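Long-range contacts in F5/8 type C domain protein (Bacteroides ovatus, PDB 4ZRX), which is a putative alpha-L-fucosidase, probably hydrolysing terminal fucose from glycans with its barrel domain, and carries an additional F5/8 type C domain: residues E43-L48 and V324-I329; R225-E230 and S285-S290; G142-P147 and E181-G186. All coordinates share one frame; numbering follows the deposited sequence. Where two conformers were deposited one is given.

All three contacts are parallel strand pairings in the wall of one TIM barrel, and all are largely buried. Contact 1 joins strands 44-48 and 324-328. Contact 2 continues from the other edge of 324-328, where Leu326 N probably bonds Val287 O at 2.8 Å, and ends in a hydrated turn with the exposed Glu230 at its rim. Contact 3, its centre about 18 Å from the centre of the chain, reaches contact 1 through the interior, its Tyr144 and Trp183 packing on Phe47. Contact 1 is mostly apolar between regular strands; contact 2 is chiefly polar and bridged by water; contact 3 runs from backbone pairing through slipped aromatic rings to the carboxylate of Asp185.

Contact 1 (E43-L48 and V324-I329); sequences ELTAFL and VLLLNI. With EDO (1,2-ethanediol), chain F.
Leu326 extends with CG anti to its backbone N (chi1 169°), which lays its two methyls against Thr45 and Phe47 of the neighbouring strand. Thr45 meets it with OG1 held between its own N and carbonyl carbon (chi1 56°), the crowded position, 3.3 Å from Leu326 CD1. The other methyl, Leu326 CD2, sits over one face of the Phe47 ring as a CH-pi contact, 4.0 Å from the ring centroid. Beside it Phe47 CB packs on Asn328 CB at 3.5 Å, while the Asn328 amide is directed elsewhere: OD1 to His49 ND1, ND2 to Ser290 OG and Trp295 O. This is the closing seam of a TIM barrel, strand 44-48 pairing in parallel with 324-328. Thr45, Phe47, Leu326 and Asn328 line its interior, where Phe47 meets Trp183 edge-to-face. On the outer face Leu44 CD1 lies alongside Leu325 CD2 at 3.7 Å, and Ala46 backs onto Leu84 of helix 77-86. Backbone bonds run from Leu325 N to Glu43 O (2.8 Å) through to Ile329 N and Phe47 O (2.9 Å). At the start of the seam Glu43 OE1 accepts a hydrogen bond from O1 of an ethanediol, probably a crystallisation additive, at 2.7 Å; its OE2 turns to Tyr425 and Lys426.

Contact 2 (R225-E230 and S285-S290); sequences RWVGNE and SEVDVS. With EDO (1,2-ethanediol), chain D.
Asp288 OD1 lies at the edge of the Trp226 indole, almost in its plane, and accepts a hydrogen bond from NE1 at 2.9 Å. The bond is bent (134° at the hydrogen) and arrives on the syn side of a carboxylate whose plane stands 81° from the ring. Over one face of the indole the chain folds back, placing the backbone N atoms of Gly228 and Asn229 against its rim. The Arg225 guanidinium has Ser285 over one face, Ser285 N being 3.6 Å from NH2; its NE bonds Tyr283 O and its NH2 forms a salt bridge with Glu238. The short parallel pairing consists of Glu286 N to Arg225 O (2.9 Å) and Val227 N to Glu286 O (3.0 Å). Beyond it segment 225-230 leaves the sheet, and water takes over: one molecule lies 2.7 Å from both Asn229 O and Asp288 O, and another joins Glu230 OE2 to Asp288 OD2. An alanine at Asp288 would probably leave the indole N-H without its acceptor, freeing the ring to shift, and cost the water between the two carboxylates its Asp288 partner. Glu230 OE2 also accepts a hydrogen bond from O2 of an ethanediol at 2.7 Å, and that probable additive bonds His49 and His98. The segment's end thus lies near these histidines at the carboxyl ends of the strands, consistent with the end where TIM-barrel active sites lie.

Contact 3 (G142-P147 and E181-G186); sequences GVYLSP and EVWFDG. With EDO (1,2-ethanediol), chain B.
Tyr144 OH donates to Asp185 OD2 at 2.7 Å, using the anti lone pair of that oxygen. Asp185 CG stands anti to its backbone N (chi1 -163°), carrying the carboxylate across to the phenol, whose ring plane is turned 76° from it. The second oxygen, OD1, is gripped by three donors: the backbone N of Ala187 and both hydroxyls of an ethanediol, probably from the crystallisation liquor, O1 at 3.1 Å and O2 slightly farther. Gly186 N in turn donates to ethanediol O2 at 3.0 Å, so the diol bridges side chain and backbone of adjacent residues. The protein bonds, Tyr144 OH to OD2 and Ala187 N to OD1, probably limit rotation of the carboxylate.

Behind this polar end lies an aromatic layer. The Tyr144 and Trp183 rings are near parallel, 20° between planes, but slid so far apart that they barely overlap; the touch is made by Tyr144 CE2 on Trp183 CE3, 3.4 Å away. The indole is fixed beyond by Glu286 OE1, which accepts a hydrogen bond from its NE1, while His98 packs on Tyr144. Farther along, Leu145 O meets the edge of the Phe184 ring at CD1, 3.5 Å distant, and Pro147 CG rests on Phe184 CB at 3.9 Å. Pro147 thereby packs the loop after strand 140-145 against the end of strand 181-184.

Three backbone bonds tie the strands: Val143 N to Glu181 O, Trp183 N to Val143 O at 2.9 Å, and a longer one from Leu145 N to Trp183 O. With helix 158-174 between them, packed on Leu145, these strands form a beta-alpha-beta crossover unit of the TIM barrel, with Asp185 just past the strand end, at the rim where such barrels place their active sites.

Contact 1 (E43-L48 and V324-I329)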
loop_
_atom_site.group_PDB
_atom_site.type_symbol
_atom_site.label_atom_id
_atom_site.label_comp_id
_atom_site.label_asym_id
_atom_site.label_seq_id
_atom_site.Cartn_x
_atom_site.Cartn_y
_atom_site.Cartn_z
ATOM N N GLU A 43 1.803 -5.861 12.166
ATOM C CA GLU A 43 2.480 -5.681 10.891
ATOM C C GLU A 43 1.573 -5.669 9.686
ATOM O O GLU A 43 1.779 -4.826 8.808
ATOM C CB GLU A 43 3.606 -6.706 10.616
ATOM C CG GLU A 43 4.698 -6.712 11.653
ATOM C CD GLU A 43 5.884 -7.624 11.327
ATOM O OE1 GLU A 43 5.823 -8.392 10.315
ATOM O OE2 GLU A 43 6.821 -7.643 12.172
ATOM N N LEU A 44 0.647 -6.624 9.608
ATOM C CA LEU A 44 -0.115 -6.899 8.378
ATOM C C LEU A 44 -1.552 -7.085 8.727
ATOM O O LEU A 44 -1.899 -8.071 9.378
ATOM C CB LEU A 44 0.428 -8.145 7.655
ATOM C CG LEU A 44 -0.233 -8.506 6.353
ATOM C CD1 LEU A 44 0.059 -7.424 5.346
ATOM C CD2 LEU A 44 0.268 -9.879 5.919
ATOM N N THR A 45 -2.385 -6.181 8.258
ATOM C CA THR A 45 -3.782 -6.212 8.605
ATOM C C THR A 45 -4.637 -6.073 7.348
ATOM O O THR A 45 -4.149 -5.658 6.313
ATOM C CB THR A 45 -4.125 -5.099 9.559
ATOM O OG1 THR A 45 -3.770 -3.820 9.023
ATOM C CG2 THR A 45 -3.364 -5.257 10.864
ATOM N N ALA A 46 -5.904 -6.395 7.456
ATOM C CA ALA A 46 -6.798 -6.378 6.298
ATOM C C ALA A 46 -7.931 -5.391 6.450
ATOM O O ALA A 46 -8.625 -5.371 7.472
ATOM C CB ALA A 46 -7.351 -7.760 6.075
ATOM N N PHE A 47 -8.140 -4.603 5.414
ATOM C CA PHE A 47 -9.281 -3.679 5.299
ATOM C C PHE A 47 -10.357 -4.447 4.530
ATOM O O PHE A 47 -10.047 -5.164 3.556
ATOM C CB PHE A 47 -8.876 -2.456 4.481
ATOM C CG PHE A 47 -9.158 -1.096 5.076
ATOM C CD1 PHE A 47 -10.266 -0.812 5.834
ATOM C CD2 PHE A 47 -8.338 -0.032 4.680
ATOM C CE1 PHE A 47 -10.479 0.518 6.291
ATOM C CE2 PHE A 47 -8.539 1.256 5.118
ATOM C CZ PHE A 47 -9.629 1.530 5.927
ATOM N N LEU A 48 -11.624 -4.290 4.953
ATOM C CA LEU A 48 -12.771 -4.761 4.247
ATOM C C LEU A 48 -13.717 -3.606 3.925
ATOM O O LEU A 48 -14.540 -3.188 4.771
ATOM C CB LEU A 48 -13.492 -5.811 5.085
ATOM C CG LEU A 48 -12.711 -7.071 5.438
ATOM C CD1 LEU A 48 -13.380 -7.836 6.602
ATOM C CD2 LEU A 48 -12.596 -7.976 4.211
ATOM N N VAL A 324 3.025 -0.254 9.454
ATOM C CA VAL A 324 2.075 -1.377 9.344
ATOM C C VAL A 324 1.438 -1.335 7.966
ATOM O O VAL A 324 1.125 -0.230 7.458
ATOM C CB VAL A 324 0.972 -1.247 10.455
ATOM C CG1 VAL A 324 -0.231 -2.135 10.195
ATOM C CG2 VAL A 324 1.563 -1.603 11.840
ATOM N N LEU A 325 1.207 -2.497 7.347
ATOM C CA LEU A 325 0.519 -2.554 6.083
ATOM C C LEU A 325 -0.957 -2.981 6.306
ATOM O O LEU A 325 -1.199 -4.097 6.777
ATOM C CB LEU A 325 1.187 -3.511 5.133
ATOM C CG LEU A 325 0.504 -3.802 3.832
ATOM C CD1 LEU A 325 0.270 -2.523 3.031
ATOM C CD2 LEU A 325 1.254 -4.831 3.015
ATOM N N LEU A 326 -1.860 -2.098 5.883
ATOM C CA LEU A 326 -3.288 -2.344 5.956
ATOM C C LEU A 326 -3.785 -2.483 4.523
ATOM O O LEU A 326 -3.907 -1.469 3.783
ATOM C CB LEU A 326 -3.985 -1.183 6.649
ATOM C CG LEU A 326 -5.499 -1.098 6.606
ATOM C CD1 LEU A 326 -6.073 -2.375 7.228
ATOM C CD2 LEU A 326 -5.899 0.176 7.399
ATOM N N LEU A 327 -3.968 -3.717 4.106
ATOM C CA LEU A 327 -4.303 -4.066 2.698
ATOM C C LEU A 327 -5.789 -4.336 2.596
ATOM O O LEU A 327 -6.324 -5.186 3.303
ATOM C CB LEU A 327 -3.533 -5.262 2.264
ATOM C CG LEU A 327 -3.765 -5.749 0.833
ATOM C CD1 LEU A 327 -3.310 -4.728 -0.148
ATOM C CD2 LEU A 327 -3.044 -7.101 0.543
ATOM N N ASN A 328 -6.457 -3.645 1.678
ATOM C CA ASN A 328 -7.889 -3.804 1.506
ATOM C C ASN A 328 -8.233 -4.865 0.500
ATOM O O ASN A 328 -7.688 -4.849 -0.603
ATOM C CB ASN A 328 -8.488 -2.487 1.005
ATOM C CG ASN A 328 -9.945 -2.620 0.627
ATOM O OD1 ASN A 328 -10.852 -2.740 1.495
ATOM N ND2 ASN A 328 -10.218 -2.592 -0.709
ATOM N N ILE A 329 -9.188 -5.697 0.872
ATOM C CA ILE A 329 -9.719 -6.724 -0.038
ATOM C C ILE A 329 -11.241 -6.605 0.059
ATOM O O ILE A 329 -11.827 -6.868 1.136
ATOM C CB ILE A 329 -9.272 -8.176 0.364
ATOM C CG1 ILE A 329 -7.728 -8.274 0.341
ATOM C CG2 ILE A 329 -9.895 -9.174 -0.598
ATOM C CD1 ILE A 329 -7.135 -8.082 1.640
HETATM C C1 EDO F . 7.862 -10.880 9.126
HETATM O O1 EDO F . 7.315 -10.580 10.432
HETATM C C2 EDO F . 8.753 -9.777 8.513
HETATM O O2 EDO F . 10.074 -9.887 9.068
#

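Contact 2 (R225-E230 and S285-S290)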
loop_
_atom_site.group_PDB
_atom_site.type_symbol
_atom_site.label_atom_id
_atom_site.label_comp_id
_atom_site.label_asym_id
_atom_site.label_seq_id
_atom_site.Cartn_x
_atom_site.Cartn_y
_atom_site.Cartn_z
ATOM N N ARG A 225 -1.007 7.129 12.616
ATOM C CA ARG A 225 -0.896 8.196 11.637
ATOM C C ARG A 225 -1.046 7.598 10.234
ATOM O O ARG A 225 -0.366 6.630 9.882
ATOM C CB ARG A 225 0.478 8.876 11.789
ATOM C CG ARG A 225 0.939 9.751 10.661
ATOM C CD ARG A 225 2.198 10.472 10.992
ATOM N NE ARG A 225 3.296 9.581 11.296
ATOM C CZ ARG A 225 4.218 9.128 10.457
ATOM N NH1 ARG A 225 4.203 9.422 9.159
ATOM N NH2 ARG A 225 5.155 8.339 10.928
ATOM N N TRP A 226 -1.851 8.257 9.410
ATOM C CA TRP A 226 -1.908 7.905 8.011
ATOM C C TRP A 226 -0.561 8.193 7.341
ATOM O O TRP A 226 -0.067 9.284 7.477
ATOM C CB TRP A 226 -2.946 8.768 7.339
ATOM C CG TRP A 226 -3.132 8.472 5.868
ATOM C CD1 TRP A 226 -3.255 7.266 5.318
ATOM C CD2 TRP A 226 -3.316 9.423 4.810
ATOM N NE1 TRP A 226 -3.424 7.360 3.954
ATOM C CE2 TRP A 226 -3.484 8.694 3.617
ATOM C CE3 TRP A 226 -3.275 10.824 4.746
ATOM C CZ2 TRP A 226 -3.672 9.303 2.387
ATOM C CZ3 TRP A 226 -3.489 11.451 3.497
ATOM C CH2 TRP A 226 -3.691 10.668 2.335
ATOM N N VAL A 227 -0.050 7.268 6.542
ATOM C CA VAL A 227 1.241 7.428 5.928
ATOM C C VAL A 227 1.242 8.649 4.991
ATOM O O VAL A 227 2.339 9.133 4.721
ATOM C CB VAL A 227 1.720 6.154 5.207
ATOM C CG1 VAL A 227 0.923 5.876 3.972
ATOM C CG2 VAL A 227 3.224 6.210 4.921
ATOM N N GLY A 228 0.080 9.044 4.418
ATOM C CA GLY A 228 0.014 10.263 3.578
ATOM C C GLY A 228 -0.262 9.998 2.141
ATOM O O GLY A 228 -0.329 10.925 1.343
ATOM N N ASN A 229 -0.398 8.756 1.747
ATOM C CA ASN A 229 -0.829 8.333 0.385
ATOM C C ASN A 229 -1.613 7.028 0.448
ATOM O O ASN A 229 -1.523 6.322 1.474
ATOM C CB ASN A 229 0.365 8.219 -0.579
ATOM C CG ASN A 229 1.215 7.026 -0.298
ATOM O OD1 ASN A 229 0.960 5.959 -0.817
ATOM N ND2 ASN A 229 2.235 7.194 0.477
ATOM N N GLU A 230 -2.278 6.658 -0.666
ATOM C CA GLU A 230 -3.123 5.418 -0.732
ATOM C C GLU A 230 -2.518 4.439 -1.737
ATOM O O GLU A 230 -3.237 3.554 -2.253
ATOM C CB GLU A 230 -4.564 5.768 -1.239
ATOM C CG GLU A 230 -5.283 6.532 -0.272
ATOM C CD GLU A 230 -6.792 6.627 -0.528
ATOM O OE1 GLU A 230 -7.256 6.453 -1.665
ATOM O OE2 GLU A 230 -7.501 6.857 0.423
ATOM N N SER A 285 3.259 5.344 11.558
ATOM C CA SER A 285 2.698 5.278 10.212
ATOM C C SER A 285 1.979 3.985 9.879
ATOM O O SER A 285 2.523 2.916 10.152
ATOM C CB SER A 285 3.870 5.424 9.230
ATOM O OG SER A 285 3.446 5.277 7.901
ATOM N N GLU A 286 0.800 4.103 9.252
ATOM C CA GLU A 286 0.079 3.003 8.711
ATOM C C GLU A 286 -0.104 3.244 7.223
ATOM O O GLU A 286 -0.632 4.289 6.794
ATOM C CB GLU A 286 -1.275 2.907 9.411
ATOM C CG GLU A 286 -2.088 1.654 9.107
ATOM C CD GLU A 286 -3.480 1.763 9.746
ATOM O OE1 GLU A 286 -4.271 2.641 9.328
ATOM O OE2 GLU A 286 -3.763 1.011 10.700
ATOM N N VAL A 287 0.329 2.262 6.432
ATOM C CA VAL A 287 0.218 2.282 4.977
ATOM C C VAL A 287 -1.059 1.550 4.581
ATOM O O VAL A 287 -1.183 0.373 4.858
ATOM C CB VAL A 287 1.436 1.619 4.342
ATOM C CG1 VAL A 287 1.219 1.325 2.808
ATOM C CG2 VAL A 287 2.655 2.438 4.569
ATOM N N ASP A 288 -2.024 2.263 3.989
ATOM C CA ASP A 288 -3.267 1.678 3.558
ATOM C C ASP A 288 -3.296 1.609 2.033
ATOM O O ASP A 288 -2.963 2.587 1.355
ATOM C CB ASP A 288 -4.518 2.369 4.126
ATOM C CG ASP A 288 -4.689 3.816 3.721
ATOM O OD1 ASP A 288 -3.702 4.552 3.535
ATOM O OD2 ASP A 288 -5.881 4.248 3.620
ATOM N N VAL A 289 -3.683 0.470 1.480
ATOM C CA VAL A 289 -3.721 0.335 0.039
ATOM C C VAL A 289 -4.679 -0.733 -0.316
ATOM O O VAL A 289 -4.865 -1.679 0.465
ATOM C CB VAL A 289 -2.280 0.085 -0.521
ATOM C CG1 VAL A 289 -1.697 -1.197 0.030
ATOM C CG2 VAL A 289 -2.238 0.093 -2.020
ATOM N N SER A 290 -5.267 -0.641 -1.495
ATOM C CA SER A 290 -6.154 -1.705 -1.933
ATOM C C SER A 290 -5.488 -2.728 -2.844
ATOM O O SER A 290 -4.552 -2.429 -3.555
ATOM C CB SER A 290 -7.380 -1.078 -2.630
ATOM O OG SER A 290 -8.336 -2.051 -3.017
HETATM C C1 EDO D . -10.842 4.692 3.276
HETATM O O1 EDO D . -11.996 4.559 2.447
HETATM C C2 EDO D . -9.635 4.851 2.370
HETATM O O2 EDO D . -9.868 5.942 1.465
HETATM O O HOH W 1 -0.527 3.794 1.157
HETATM O O HOH W 2 -5.144 1.785 -3.031
HETATM O O HOH W 3 -6.552 6.532 2.879
#

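Contact 3 (G142-P147 and E181-G186)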
loop_
_atom_site.group_PDB
_atom_site.type_symbol
_atom_site.label_atom_id
_atom_site.label_comp_id
_atom_site.label_asym_id
_atom_site.label_seq_id
_atom_site.Cartn_x
_atom_site.Cartn_y
_atom_site.Cartn_z
ATOM N N GLY A 142 -11.350 -4.811 13.999
ATOM C CA GLY A 142 -11.355 -3.379 14.055
ATOM C C GLY A 142 -12.519 -2.805 13.264
ATOM O O GLY A 142 -13.096 -3.480 12.427
ATOM N N VAL A 143 -12.878 -1.555 13.559
ATOM C CA VAL A 143 -13.954 -0.866 12.891
ATOM C C VAL A 143 -13.571 0.489 12.310
ATOM O O VAL A 143 -12.892 1.267 12.942
ATOM C CB VAL A 143 -15.223 -0.722 13.759
ATOM C CG1 VAL A 143 -15.749 -2.111 14.125
ATOM C CG2 VAL A 143 -14.920 0.074 14.970
ATOM N N TYR A 144 -14.116 0.759 11.131
ATOM C CA TYR A 144 -14.045 2.031 10.406
ATOM C C TYR A 144 -15.447 2.618 10.533
ATOM O O TYR A 144 -16.422 1.987 10.148
ATOM C CB TYR A 144 -13.678 1.777 8.960
ATOM C CG TYR A 144 -13.726 2.939 8.006
ATOM C CD1 TYR A 144 -14.901 3.496 7.597
ATOM C CD2 TYR A 144 -12.565 3.380 7.387
ATOM C CE1 TYR A 144 -14.928 4.530 6.716
ATOM C CE2 TYR A 144 -12.582 4.375 6.452
ATOM C CZ TYR A 144 -13.791 4.974 6.109
ATOM O OH TYR A 144 -13.918 6.006 5.236
ATOM N N LEU A 145 -15.522 3.812 11.116
ATOM C CA LEU A 145 -16.800 4.493 11.295
ATOM C C LEU A 145 -16.606 5.901 10.757
ATOM O O LEU A 145 -15.979 6.740 11.403
ATOM C CB LEU A 145 -17.227 4.482 12.765
ATOM C CG LEU A 145 -18.529 5.217 13.063
ATOM C CD1 LEU A 145 -19.736 4.435 12.570
ATOM C CD2 LEU A 145 -18.667 5.520 14.544
ATOM N N SER A 146 -17.153 6.176 9.565
ATOM C CA SER A 146 -16.844 7.462 8.884
ATOM C C SER A 146 -17.325 8.695 9.652
ATOM O O SER A 146 -18.553 8.816 9.910
ATOM C CB SER A 146 -17.397 7.467 7.481
ATOM O OG SER A 146 -17.166 8.679 6.834
ATOM N N PRO A 147 -16.402 9.589 10.031
ATOM C CA PRO A 147 -16.855 10.875 10.631
ATOM C C PRO A 147 -17.764 11.633 9.664
ATOM O O PRO A 147 -18.853 12.027 10.066
ATOM C CB PRO A 147 -15.533 11.601 10.922
ATOM C CG PRO A 147 -14.555 10.478 11.094
ATOM C CD PRO A 147 -14.929 9.452 10.113
ATOM N N GLU A 181 -8.739 -1.615 16.787
ATOM C CA GLU A 181 -8.450 -0.388 16.058
ATOM C C GLU A 181 -9.769 0.240 15.651
ATOM O O GLU A 181 -10.659 -0.491 15.202
ATOM C CB GLU A 181 -7.547 -0.664 14.812
ATOM C CG GLU A 181 -7.172 0.563 13.961
ATOM C CD GLU A 181 -6.017 0.361 12.995
ATOM O OE1 GLU A 181 -5.340 -0.666 13.065
ATOM O OE2 GLU A 181 -5.731 1.320 12.222
ATOM N N VAL A 182 -9.848 1.568 15.781
ATOM C CA VAL A 182 -10.967 2.388 15.369
ATOM C C VAL A 182 -10.458 3.429 14.399
ATOM O O VAL A 182 -9.565 4.218 14.749
ATOM C CB VAL A 182 -11.652 3.105 16.568
ATOM C CG1 VAL A 182 -12.802 3.899 16.107
ATOM C CG2 VAL A 182 -12.117 2.037 17.566
ATOM N N TRP A 183 -10.936 3.342 13.147
ATOM C CA TRP A 183 -10.407 4.143 12.071
ATOM C C TRP A 183 -11.373 5.284 11.800
ATOM O O TRP A 183 -12.554 5.041 11.480
ATOM C CB TRP A 183 -10.296 3.255 10.824
ATOM C CG TRP A 183 -9.078 3.388 10.006
ATOM C CD1 TRP A 183 -7.896 2.753 10.232
ATOM C CD2 TRP A 183 -8.908 4.094 8.761
ATOM N NE1 TRP A 183 -7.000 3.036 9.269
ATOM C CE2 TRP A 183 -7.585 3.825 8.320
ATOM C CE3 TRP A 183 -9.674 5.005 8.042
ATOM C CZ2 TRP A 183 -7.060 4.370 7.136
ATOM C CZ3 TRP A 183 -9.167 5.529 6.888
ATOM C CH2 TRP A 183 -7.886 5.186 6.413
ATOM N N PHE A 184 -10.871 6.513 11.934
ATOM C CA PHE A 184 -11.638 7.723 11.652
ATOM C C PHE A 184 -11.013 8.474 10.488
ATOM O O PHE A 184 -10.042 9.228 10.612
ATOM C CB PHE A 184 -11.665 8.605 12.904
ATOM C CG PHE A 184 -12.442 8.043 14.087
ATOM C CD1 PHE A 184 -13.637 7.365 13.932
ATOM C CD2 PHE A 184 -12.029 8.357 15.376
ATOM C CE1 PHE A 184 -14.360 6.938 15.015
ATOM C CE2 PHE A 184 -12.756 7.939 16.505
ATOM C CZ PHE A 184 -13.936 7.198 16.328
ATOM N N ASP A 185 -11.544 8.200 9.299
ATOM C CA ASP A 185 -11.087 8.776 8.068
ATOM C C ASP A 185 -11.198 10.280 8.116
ATOM O O ASP A 185 -12.197 10.814 8.631
ATOM C CB ASP A 185 -11.911 8.196 6.959
ATOM C CG ASP A 185 -11.321 8.368 5.604
ATOM O OD1 ASP A 185 -10.399 9.186 5.437
ATOM O OD2 ASP A 185 -11.822 7.622 4.721
ATOM N N GLY A 186 -10.155 10.963 7.615
ATOM C CA GLY A 186 -10.142 12.448 7.584
ATOM C C GLY A 186 -10.802 13.025 6.352
ATOM O O GLY A 186 -11.035 14.232 6.260
HETATM C C1 EDO B . -7.041 8.735 5.236
HETATM O O1 EDO B . -7.755 8.609 4.006
HETATM C C2 EDO B . -6.602 10.182 5.426
HETATM O O2 EDO B . -7.707 10.927 5.964
#